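Local coordinates for apical membrane antigen 1-like protein, soluble form (Toxoplasma gondii, PDB 3ZLE) that may take part in host cell invasion as a membrane-associated antigen of the AMA1 family, whose members act at the moving junction, at residues A[32-37]-A[163-168]. Numbering follows the deposited sequence.
Sequences IFVDLG and SAQLLK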
loop_
_atom_site.group_PDB
_atom_site.type_symbol
_atom_site.label_atom_id
_atom_site.label_comp_id
_atom_site.label_asym_id
_atom_site.label_seq_id
_atom_site.Cartn_x
_atom_site.Cartn_y
_atom_site.Cartn_z
ATOM N N ILE A 32 5.769 2.521 1.437
ATOM C CA ILE A 32 4.639 1.660 1.047
ATOM C C ILE A 32 5.119 0.216 0.997
ATOM O O ILE A 32 4.655 -0.626 1.788
ATOM C CB ILE A 32 4.071 2.086 -0.321
ATOM C CG1 ILE A 32 3.623 3.565 -0.264
ATOM C CG2 ILE A 32 2.932 1.173 -0.739
ATOM C CD1 ILE A 32 3.472 4.213 -1.617
ATOM N N PHE A 33 6.181 -0.038 0.223
ATOM C CA PHE A 33 6.752 -1.414 0.143
ATOM C C PHE A 33 7.209 -1.850 1.528
ATOM O O PHE A 33 6.642 -2.788 2.119
ATOM C CB PHE A 33 7.889 -1.497 -0.888
ATOM C CG PHE A 33 8.490 -2.891 -1.051
ATOM C CD1 PHE A 33 7.838 -3.876 -1.829
ATOM C CD2 PHE A 33 9.754 -3.168 -0.575
ATOM C CE1 PHE A 33 8.386 -5.141 -2.002
ATOM C CE2 PHE A 33 10.322 -4.444 -0.744
ATOM C CZ PHE A 33 9.630 -5.438 -1.466
ATOM N N VAL A 34 8.159 -1.105 2.097
ATOM C CA VAL A 34 8.456 -1.183 3.528
ATOM C C VAL A 34 8.186 0.176 4.204
ATOM O O VAL A 34 8.698 1.235 3.768
ATOM C CB VAL A 34 9.922 -1.549 3.774
ATOM C CG1 VAL A 34 10.289 -1.274 5.239
ATOM C CG2 VAL A 34 10.178 -3.006 3.406
ATOM N N ASP A 35 7.324 0.142 5.205
ATOM C CA ASP A 35 6.885 1.335 5.921
ATOM C C ASP A 35 7.581 1.446 7.257
ATOM O O ASP A 35 7.260 0.737 8.204
ATOM C CB ASP A 35 5.387 1.303 6.128
ATOM C CG ASP A 35 4.880 2.511 6.842
ATOM O OD1 ASP A 35 5.712 3.200 7.508
ATOM O OD2 ASP A 35 3.643 2.804 6.725
ATOM N N LEU A 36 8.533 2.357 7.363
ATOM C CA LEU A 36 9.190 2.503 8.653
ATOM C C LEU A 36 9.410 3.961 8.869
ATOM O O LEU A 36 10.509 4.390 9.180
ATOM C CB LEU A 36 10.515 1.680 8.727
ATOM C CG LEU A 36 10.414 0.153 8.766
ATOM C CD1 LEU A 36 11.797 -0.514 8.561
ATOM C CD2 LEU A 36 9.767 -0.372 10.051
ATOM N N GLY A 37 8.338 4.730 8.712
ATOM C CA GLY A 37 8.446 6.164 8.599
ATOM C C GLY A 37 8.517 6.863 9.945
ATOM O O GLY A 37 8.621 8.083 10.000
ATOM N N SER A 163 7.386 -5.985 13.364
ATOM C CA SER A 163 7.134 -4.798 12.529
ATOM C C SER A 163 8.104 -4.726 11.382
ATOM O O SER A 163 7.955 -3.866 10.506
ATOM C CB SER A 163 7.212 -3.518 13.336
ATOM O OG SER A 163 8.407 -3.449 14.085
ATOM N N ALA A 164 9.175 -5.528 11.476
ATOM C CA ALA A 164 10.071 -5.822 10.352
ATOM C C ALA A 164 9.305 -6.304 9.147
ATOM O O ALA A 164 8.356 -7.085 9.263
ATOM C CB ALA A 164 11.114 -6.877 10.760
ATOM N N GLN A 165 9.655 -5.778 7.987
ATOM C CA GLN A 165 8.975 -6.165 6.790
ATOM C C GLN A 165 9.919 -6.789 5.780
ATOM O O GLN A 165 9.486 -7.537 4.911
ATOM C CB GLN A 165 8.258 -4.969 6.171
ATOM C CG GLN A 165 7.107 -4.500 7.015
ATOM C CD GLN A 165 6.932 -3.016 6.966
ATOM O OE1 GLN A 165 6.424 -2.475 5.987
ATOM N NE2 GLN A 165 7.298 -2.346 8.044
ATOM N N LEU A 166 11.197 -6.416 5.838
ATOM C CA LEU A 166 12.141 -6.907 4.835
ATOM C C LEU A 166 13.445 -7.389 5.449
ATOM O O LEU A 166 14.165 -6.621 6.089
ATOM C CB LEU A 166 12.377 -5.884 3.704
ATOM C CG LEU A 166 13.581 -6.142 2.783
ATOM C CD1 LEU A 166 13.274 -7.342 1.896
ATOM C CD2 LEU A 166 13.904 -4.922 1.913
ATOM N N LEU A 167 13.741 -8.664 5.241
ATOM C CA LEU A 167 15.003 -9.261 5.707
ATOM C C LEU A 167 15.593 -10.090 4.573
ATOM O O LEU A 167 14.939 -11.014 4.039
ATOM C CB LEU A 167 14.751 -10.167 6.958
ATOM C CG LEU A 167 15.945 -10.912 7.599
ATOM C CD1 LEU A 167 16.992 -9.911 8.088
ATOM C CD2 LEU A 167 15.499 -11.795 8.754
ATOM N N LYS A 168 16.852 -9.842 4.272
ATOM C CA LYS A 168 17.442 -10.240 2.979
ATOM C C LYS A 168 18.935 -10.548 3.238
ATOM O O LYS A 168 19.524 -9.989 4.166
ATOM C CB LYS A 168 17.295 -9.046 2.031
ATOM C CG LYS A 168 17.534 -9.293 0.563
ATOM C CD LYS A 168 17.314 -7.996 -0.214
ATOM C CE LYS A 168 18.337 -6.915 0.149
ATOM N NZ LYS A 168 17.966 -5.592 -0.431
#
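Gln165 clasps the backbone of Asp35 with both ends of its carboxamide, a pair of side-chain-to-backbone hydrogen bonds joining two irregular loops in the AMA1 family region (PAN clan) of the ectodomain. Segment 32-37 leads into strand 38-40; segment 163-168 belongs to the loop between strands 156-159 and 187-191. A primary amide suits the place because it carries an acceptor and a donor side by side, matching the N-H and C=O of one extended residue. Asp35 N donates to Gln165 OE1 at 2.9 Å in an almost straight bond. In return Gln165 NE2 donates to Asp35 O at 3.1 Å, from above that carbonyl's plane. The other hydrogen of Gln165 NE2 goes to Ser163 O in its own loop, at 3.0 Å and nearly in line with the C=O. Since both acceptors lie close to the plane of the carboxamide, its rotation is fixed, and the chain bends at chi2 (145°) to present it. Lys55 NZ also donates to Gln165 OE1, so this buried oxygen has two donors and would probably be polarised by the ammonium group.

Apolar groups pack beside these bonds. The beta-branch of Val34 sets CG2 against Leu166 CB at 3.6 Å and against Gln165 CB. The longer Leu36 can reach alongside the carboxamide, bringing CD2 to 3.7 Å from Gln165 NE2. More loosely, Leu166 extends CD2 to the edge of the Phe33 ring, which Phe261 also meets.

The short carboxylate of Asp35, turned away from Gln165, can take several donors near its own backbone. OD2 accepts from Gly48 N, beyond strand 43-45, and OD1 from Gly47 N and Ser30 OG; an Asx turn is closed by Gly37 N, which reaches Asp35 OD1 at 3.3 Å.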